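Local coordinates for protein probable sugar kinase (Clostridium perfringens, PDB 3KZH) that is a probable sugar kinase of the pfkB (ribokinase-like) family, expected to phosphorylate a carbohydrate, with beta-D-glucopyranose bound in the crystal, at residues A[49-54]-A[296-301]; A[10-15]-A[132-137]. One frame throughout, in Å; residues are numbered along the deposited sequence.

Contact 1 (A[49-54]-A[296-301]); sequences AENMAR and PDMALD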
ATOM      1  N   ALA A  49       3.600 -19.056   5.661  1.00 14.33           N
ATOM      2  CA  ALA A  49       4.051 -19.209   4.279  1.00 15.44           C
ATOM      3  C   ALA A  49       5.326 -18.420   3.974  1.00 16.22           C
ATOM      4  O   ALA A  49       6.211 -18.937   3.284  1.00 13.80           O
ATOM      5  CB  ALA A  49       2.956 -18.807   3.333  1.00 12.69           C
ATOM      6  N   GLU A  50       5.440 -17.206   4.534  1.00 17.92           N
ATOM      7  CA  GLU A  50       6.638 -16.366   4.346  1.00 19.85           C
ATOM      8  C   GLU A  50       7.853 -17.014   5.013  1.00 18.97           C
ATOM      9  O   GLU A  50       8.873 -17.218   4.346  1.00 18.35           O
ATOM     10  CB  GLU A  50       6.466 -14.913   4.859  1.00 18.93           C
ATOM     11  CG  GLU A  50       7.571 -13.987   4.301  1.00 21.76           C
ATOM     12  CD  GLU A  50       7.677 -12.582   4.898  1.00 22.73           C
ATOM     13  OE1 GLU A  50       6.662 -11.967   5.276  1.00 20.88           O
ATOM     14  OE2 GLU A  50       8.813 -12.063   4.951  1.00 24.13           O
ATOM     15  N   ASN A  51       7.700 -17.399   6.285  1.00 16.35           N
ATOM     16  CA  ASN A  51       8.760 -18.048   7.079  1.00 17.23           C
ATOM     17  C   ASN A  51       9.272 -19.349   6.423  1.00 15.66           C
ATOM     18  O   ASN A  51      10.465 -19.648   6.474  1.00 13.40           O
ATOM     19  CB  ASN A  51       8.262 -18.382   8.496  1.00 17.72           C
ATOM     20  CG  ASN A  51       8.048 -17.163   9.367  1.00 18.14           C
ATOM     21  OD1 ASN A  51       6.908 -16.805   9.696  1.00 10.96           O
ATOM     22  ND2 ASN A  51       9.141 -16.560   9.804  1.00 19.77           N
HETATM   23  N   MSE A  52       8.351 -20.066   5.764  1.00 14.87           N
HETATM   24  CA  MSE A  52       8.608 -21.327   5.052  1.00 15.79           C
HETATM   25  C   MSE A  52       9.439 -21.110   3.781  1.00 13.89           C
HETATM   26  O   MSE A  52      10.435 -21.796   3.549  1.00  8.73           O
HETATM   27  CB  MSE A  52       7.284 -22.013   4.673  1.00 18.49           C
HETATM   28  CG  MSE A  52       6.775 -23.019   5.678  1.00 22.85           C
HETATM   29 SE   MSE A  52       5.224 -24.003   5.105  1.00 24.26          SE
HETATM   30  CE  MSE A  52       4.721 -24.758   6.851  1.00 21.49           C
ATOM     31  N   ALA A  53       9.014 -20.147   2.968  1.00 11.08           N
ATOM     32  CA  ALA A  53       9.682 -19.786   1.718  1.00 14.86           C
ATOM     33  C   ALA A  53      11.070 -19.206   2.018  1.00 15.09           C
ATOM     34  O   ALA A  53      12.028 -19.450   1.273  1.00 14.22           O
ATOM     35  CB  ALA A  53       8.836 -18.782   0.959  1.00  9.50           C
ATOM     36  N   ARG A  54      11.174 -18.509   3.156  1.00 14.54           N
ATOM     37  CA  ARG A  54      12.430 -17.906   3.611  1.00 17.30           C
ATOM     38  C   ARG A  54      13.509 -18.933   3.945  1.00 18.51           C
ATOM     39  O   ARG A  54      14.685 -18.664   3.758  1.00 17.18           O
ATOM     40  CB  ARG A  54      12.194 -16.988   4.821  1.00 17.10           C
ATOM     41  CG  ARG A  54      11.834 -15.558   4.428  1.00 16.27           C
ATOM     42  CD  ARG A  54      11.507 -14.684   5.628  1.00 13.59           C
ATOM     43  NE  ARG A  54      11.365 -13.278   5.251  1.00 13.09           N
ATOM     44  CZ  ARG A  54      12.367 -12.395   5.222  1.00 15.78           C
ATOM     45  NH1 ARG A  54      13.595 -12.759   5.554  1.00 16.40           N
ATOM     46  NH2 ARG A  54      12.149 -11.156   4.820  1.00 16.62           N
ATOM     47  N   PRO A 296      13.581  -9.645   9.224  1.00 38.03           N
ATOM     48  CA  PRO A 296      13.998  -9.293   7.859  1.00 37.89           C
ATOM     49  C   PRO A 296      15.165 -10.086   7.280  1.00 36.05           C
ATOM     50  O   PRO A 296      15.219 -10.309   6.073  1.00 35.34           O
ATOM     51  CB  PRO A 296      14.371  -7.815   7.990  1.00 38.41           C
ATOM     52  CG  PRO A 296      13.479  -7.334   9.060  1.00 40.02           C
ATOM     53  CD  PRO A 296      13.602  -8.434  10.071  1.00 38.47           C
ATOM     54  N   ASP A 297      16.072 -10.534   8.144  1.00 35.46           N
ATOM     55  CA  ASP A 297      17.247 -11.270   7.692  1.00 36.67           C
ATOM     56  C   ASP A 297      17.131 -12.772   7.721  1.00 34.45           C
ATOM     57  O   ASP A 297      18.041 -13.462   7.259  1.00 34.26           O
ATOM     58  CB  ASP A 297      18.495 -10.853   8.475  1.00 39.94           C
ATOM     59  CG  ASP A 297      18.806  -9.379   8.342  1.00 43.09           C
ATOM     60  OD1 ASP A 297      18.447  -8.765   7.308  1.00 44.44           O
ATOM     61  OD2 ASP A 297      19.401  -8.829   9.293  1.00 46.87           O
HETATM   62  N   MSE A 298      16.008 -13.284   8.223  1.00 31.76           N
HETATM   63  CA  MSE A 298      15.820 -14.724   8.316  1.00 30.13           C
HETATM   64  C   MSE A 298      15.795 -15.486   7.000  1.00 29.08           C
HETATM   65  O   MSE A 298      15.088 -15.136   6.042  1.00 26.86           O
HETATM   66  CB  MSE A 298      14.614 -15.094   9.166  1.00 31.54           C
HETATM   67  CG  MSE A 298      14.943 -16.181  10.179  1.00 35.45           C
HETATM   68 SE   MSE A 298      13.601 -17.510  10.294  1.00 35.55          SE
HETATM   69  CE  MSE A 298      12.538 -16.645  11.643  1.00 25.64           C
ATOM     70  N   ALA A 299      16.676 -16.479   6.980  1.00 26.88           N
ATOM     71  CA  ALA A 299      16.912 -17.386   5.876  1.00 24.43           C
ATOM     72  C   ALA A 299      17.452 -18.667   6.491  1.00 23.83           C
ATOM     73  O   ALA A 299      17.706 -18.714   7.693  1.00 21.44           O
ATOM     74  CB  ALA A 299      17.950 -16.782   4.925  1.00 20.23           C
ATOM     75  N   LEU A 300      17.648 -19.689   5.656  1.00 24.99           N
ATOM     76  CA  LEU A 300      18.178 -20.986   6.078  1.00 27.37           C
ATOM     77  C   LEU A 300      19.512 -20.837   6.816  1.00 28.64           C
ATOM     78  O   LEU A 300      19.650 -21.341   7.935  1.00 28.98           O
ATOM     79  CB  LEU A 300      18.323 -21.940   4.873  1.00 25.06           C
ATOM     80  CG  LEU A 300      18.891 -23.357   5.094  1.00 24.16           C
ATOM     81  CD1 LEU A 300      18.034 -24.126   6.067  1.00 25.89           C
ATOM     82  CD2 LEU A 300      19.015 -24.118   3.790  1.00 23.69           C
ATOM     83  N   ASP A 301      20.434 -20.065   6.240  1.00 29.69           N
ATOM     84  CA  ASP A 301      21.756 -19.835   6.838  1.00 31.44           C
ATOM     85  C   ASP A 301      21.742 -19.228   8.251  1.00 28.05           C
ATOM     86  O   ASP A 301      22.466 -19.716   9.114  1.00 27.69           O
ATOM     87  CB  ASP A 301      22.680 -19.031   5.893  1.00 35.90           C
ATOM     88  CG  ASP A 301      22.001 -17.803   5.273  1.00 41.56           C
ATOM     89  OD1 ASP A 301      21.097 -17.214   5.897  1.00 44.79           O
ATOM     90  OD2 ASP A 301      22.378 -17.419   4.146  1.00 45.14           O
TER
HETATM   91  O   HOH W   1      15.488 -15.449   3.273  1.00 27.62           O
HETATM   92  O   HOH W   2      17.148 -19.579   2.598  1.00 30.87           O
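Met298 O is gripped twice: Arg54 NH1 donates to it at 2.8 Å, and a water donates to Met298 O at 2.8 Å. The Arg54 bond reaches a lone pair in the carbonyl plane, with a C=O...N angle of 132°. NH1 gives a second bond to Pro296 O at 3.0 Å, and here the geometry differs, since the donor stands above the carbonyl plane, 72° out of it. NH2 adds a weak bond to the same Pro296 oxygen. Within this ribokinase-like alpha/beta fold, an arginine on helix 44-54 thus holds two backbone carbonyls of the loop that leads into helix 300-308. The turn of the guanidinium is further fixed at NE, whose bond to Glu50 OE2 (2.8 Å), a salt bridge one helical turn back, lies 11° from the guanidinium plane. The arm is extended from CG to NE, and its methylenes run beside Met298 O.

The backbone carbonyl of Arg54 faces the start of helix 300-308. Ala299, at the N-cap position, brings CA to 3.3 Å from Arg54 O as a CA-H...O contact, and a second water bridges Arg54 O (2.9 Å) to Leu300 N (3.1 Å). Glu50 OE1 also forms a salt bridge with Arg46, which would stabilise the carboxylate as a charged group. Selenomethionine Met298, bent at chi2 and chi3, lays its CE near Asn51. Both residues reach Met283 of helix 273-288, Asn51 and Leu300 touch helix 255-268, and Ala49 and Met52 rest on strand 59-62.

Contact 2 (A[10-15]-A[132-137]); sequences LVFGAS and EIFENA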
ATOM      1  N   LEU A  10       1.361 -26.975   1.191  1.00 18.94           N
ATOM      2  CA  LEU A  10       0.268 -26.057   0.988  1.00 18.09           C
ATOM      3  C   LEU A  10      -0.147 -25.387   2.280  1.00 17.60           C
ATOM      4  O   LEU A  10      -0.262 -26.035   3.319  1.00 15.61           O
ATOM      5  CB  LEU A  10      -0.928 -26.758   0.335  1.00 16.23           C
ATOM      6  CG  LEU A  10      -2.203 -25.953   0.021  1.00 19.59           C
ATOM      7  CD1 LEU A  10      -1.940 -24.813  -0.960  1.00 14.57           C
ATOM      8  CD2 LEU A  10      -3.248 -26.892  -0.530  1.00 17.42           C
ATOM      9  N   VAL A  11      -0.294 -24.066   2.210  1.00 16.15           N
ATOM     10  CA  VAL A  11      -0.748 -23.264   3.335  1.00 18.75           C
ATOM     11  C   VAL A  11      -2.034 -22.645   2.802  1.00 20.75           C
ATOM     12  O   VAL A  11      -2.043 -22.088   1.705  1.00 21.37           O
ATOM     13  CB  VAL A  11       0.290 -22.158   3.748  1.00 18.95           C
ATOM     14  CG1 VAL A  11      -0.219 -21.352   4.945  1.00 14.85           C
ATOM     15  CG2 VAL A  11       1.645 -22.778   4.086  1.00 13.45           C
ATOM     16  N   PHE A  12      -3.125 -22.816   3.543  1.00 21.11           N
ATOM     17  CA  PHE A  12      -4.435 -22.288   3.153  1.00 21.02           C
ATOM     18  C   PHE A  12      -4.956 -21.352   4.252  1.00 18.91           C
ATOM     19  O   PHE A  12      -5.188 -21.797   5.367  1.00 20.33           O
ATOM     20  CB  PHE A  12      -5.406 -23.473   2.908  1.00 24.04           C
ATOM     21  CG  PHE A  12      -6.784 -23.076   2.425  1.00 24.08           C
ATOM     22  CD1 PHE A  12      -7.030 -22.887   1.053  1.00 27.32           C
ATOM     23  CD2 PHE A  12      -7.857 -22.935   3.333  1.00 24.86           C
ATOM     24  CE1 PHE A  12      -8.340 -22.560   0.569  1.00 26.58           C
ATOM     25  CE2 PHE A  12      -9.166 -22.609   2.879  1.00 27.27           C
ATOM     26  CZ  PHE A  12      -9.404 -22.423   1.485  1.00 24.85           C
ATOM     27  N   GLY A  13      -5.173 -20.080   3.918  1.00 17.97           N
ATOM     28  CA  GLY A  13      -5.667 -19.113   4.888  1.00 18.99           C
ATOM     29  C   GLY A  13      -5.611 -17.648   4.473  1.00 19.86           C
ATOM     30  O   GLY A  13      -5.200 -17.319   3.365  1.00 19.30           O
ATOM     31  N   ALA A  14      -5.951 -16.768   5.410  1.00 21.53           N
ATOM     32  CA  ALA A  14      -6.004 -15.316   5.195  1.00 23.32           C
ATOM     33  C   ALA A  14      -4.696 -14.521   5.034  1.00 23.28           C
ATOM     34  O   ALA A  14      -3.645 -14.920   5.527  1.00 25.12           O
ATOM     35  CB  ALA A  14      -6.854 -14.685   6.287  1.00 20.76           C
ATOM     36  N   SER A  15      -4.797 -13.413   4.297  1.00 25.80           N
ATOM     37  CA  SER A  15      -3.711 -12.459   4.044  1.00 27.16           C
ATOM     38  C   SER A  15      -4.298 -11.100   4.391  1.00 28.09           C
ATOM     39  O   SER A  15      -5.302 -10.688   3.806  1.00 28.40           O
ATOM     40  CB  SER A  15      -3.292 -12.409   2.572  1.00 26.11           C
ATOM     41  OG  SER A  15      -2.572 -13.545   2.179  1.00 28.72           O
ATOM     42  N   GLU A 132      -6.892 -30.641  -6.848  1.00 36.89           N
ATOM     43  CA  GLU A 132      -5.623 -31.255  -7.223  1.00 38.99           C
ATOM     44  C   GLU A 132      -4.434 -30.640  -6.472  1.00 37.11           C
ATOM     45  O   GLU A 132      -3.410 -31.298  -6.279  1.00 36.29           O
ATOM     46  CB  GLU A 132      -5.434 -31.115  -8.727  1.00 41.76           C
ATOM     47  CG  GLU A 132      -4.633 -32.210  -9.367  1.00 46.41           C
ATOM     48  CD  GLU A 132      -4.577 -32.049 -10.864  1.00 48.14           C
ATOM     49  OE1 GLU A 132      -5.533 -32.482 -11.544  1.00 45.90           O
ATOM     50  OE2 GLU A 132      -3.582 -31.468 -11.351  1.00 50.04           O
ATOM     51  N   ILE A 133      -4.584 -29.388  -6.036  1.00 34.29           N
ATOM     52  CA  ILE A 133      -3.530 -28.714  -5.280  1.00 32.39           C
ATOM     53  C   ILE A 133      -3.487 -29.300  -3.863  1.00 30.57           C
ATOM     54  O   ILE A 133      -2.408 -29.555  -3.331  1.00 25.62           O
ATOM     55  CB  ILE A 133      -3.721 -27.167  -5.246  1.00 31.82           C
ATOM     56  CG1 ILE A 133      -3.892 -26.597  -6.667  1.00 31.94           C
ATOM     57  CG2 ILE A 133      -2.540 -26.484  -4.514  1.00 32.63           C
ATOM     58  CD1 ILE A 133      -2.700 -26.824  -7.634  1.00 28.68           C
ATOM     59  N   PHE A 134      -4.672 -29.576  -3.311  1.00 29.56           N
ATOM     60  CA  PHE A 134      -4.825 -30.173  -1.982  1.00 31.62           C
ATOM     61  C   PHE A 134      -4.372 -31.629  -1.970  1.00 33.19           C
ATOM     62  O   PHE A 134      -3.521 -32.003  -1.166  1.00 33.30           O
ATOM     63  CB  PHE A 134      -6.276 -30.112  -1.515  1.00 29.27           C
ATOM     64  CG  PHE A 134      -6.767 -28.735  -1.202  1.00 29.22           C
ATOM     65  CD1 PHE A 134      -6.533 -28.164   0.062  1.00 30.69           C
ATOM     66  CD2 PHE A 134      -7.527 -28.020  -2.140  1.00 28.17           C
ATOM     67  CE1 PHE A 134      -7.057 -26.884   0.395  1.00 30.37           C
ATOM     68  CE2 PHE A 134      -8.059 -26.743  -1.827  1.00 28.93           C
ATOM     69  CZ  PHE A 134      -7.825 -26.174  -0.557  1.00 26.87           C
ATOM     70  N   GLU A 135      -4.884 -32.413  -2.922  1.00 34.16           N
ATOM     71  CA  GLU A 135      -4.569 -33.841  -3.055  1.00 35.73           C
ATOM     72  C   GLU A 135      -3.093 -34.200  -3.272  1.00 35.00           C
ATOM     73  O   GLU A 135      -2.624 -35.227  -2.759  1.00 36.02           O
ATOM     74  CB  GLU A 135      -5.435 -34.483  -4.150  1.00 36.36           C
ATOM     75  CG  GLU A 135      -6.923 -34.460  -3.841  1.00 37.84           C
ATOM     76  CD  GLU A 135      -7.806 -34.986  -4.960  1.00 39.23           C
ATOM     77  OE1 GLU A 135      -7.473 -34.777  -6.146  1.00 38.63           O
ATOM     78  OE2 GLU A 135      -8.849 -35.601  -4.645  1.00 40.68           O
ATOM     79  N   ASN A 136      -2.367 -33.351  -3.999  1.00 32.39           N
ATOM     80  CA  ASN A 136      -0.947 -33.588  -4.266  1.00 33.40           C
ATOM     81  C   ASN A 136       0.001 -32.864  -3.301  1.00 31.70           C
ATOM     82  O   ASN A 136       1.222 -32.911  -3.474  1.00 32.82           O
ATOM     83  CB  ASN A 136      -0.598 -33.257  -5.723  1.00 35.79           C
ATOM     84  CG  ASN A 136      -1.348 -34.129  -6.716  1.00 38.40           C
ATOM     85  OD1 ASN A 136      -2.270 -33.665  -7.386  1.00 38.67           O
ATOM     86  ND2 ASN A 136      -0.972 -35.401  -6.798  1.00 39.81           N
ATOM     87  N   ALA A 137      -0.565 -32.195  -2.294  1.00 27.67           N
ATOM     88  CA  ALA A 137       0.215 -31.495  -1.278  1.00 26.87           C
ATOM     89  C   ALA A 137       0.664 -32.509  -0.243  1.00 25.67           C
ATOM     90  O   ALA A 137      -0.141 -33.329   0.202  1.00 25.00           O
ATOM     91  CB  ALA A 137      -0.619 -30.415  -0.622  1.00 26.55           C
TER
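Leu10 meets Ala137 first, CB against CB at 3.8 Å, where strand 9-12 of the central, largely parallel sheet of this ribokinase-like alpha/beta fold is flanked by helix 131-135. Its CB points toward the helix segment, and CG lies anti to the backbone N (chi1 -180°), from where the two methyls diverge. CD1 approaches Ile133 CG2 at 4.0 Å, the two side chains crossing at about a right angle. CD2 goes to Phe134, 3.6 Å from ring atom CD1 and 3.9 Å from CA, so it touches both the CD1 flank of the ring and the backbone.

The ring of Phe134 continues past this methyl to Phe12, two residues along the strand on the same side of the sheet. Leu153 of helix 147-157 touches both phenylalanines, and Phe157 stacks on Phe134. The strand is tied by backbone hydrogen bonds to Tyr139 and Val141, so the chain that leaves helix 131-135 through Ala137 becomes its parallel neighbour. The two phenyl planes are inclined at 56° with centroids 5.5 Å apart, and their closest approach is Phe12 CD1 to Phe134 CZ at 3.7 Å.

How the contacts relate
Contacts 1 and 2 lie on the two sides of strand 9-12: Leu10 and Phe12 point into contact 2, while Val11 between them turns toward helix 44-54, which supplies one side of contact 1. There they touch directly, Val11 CG2 lying 3.9 Å from the SE of selenomethionine Met52, although the contact centres are about 19 Å apart. Contact 2 is buried, and its side-chain contacts are apolar, aliphatic and ring carbons meeting between strand and helix. Contact 1 is only partly buried; there a guanidinium, backbone carbonyls and two waters join helix 44-54 to the loop and N-cap of helix 300-308. Both lie in the same ribokinase-like fold, and their segments alternate along the chain.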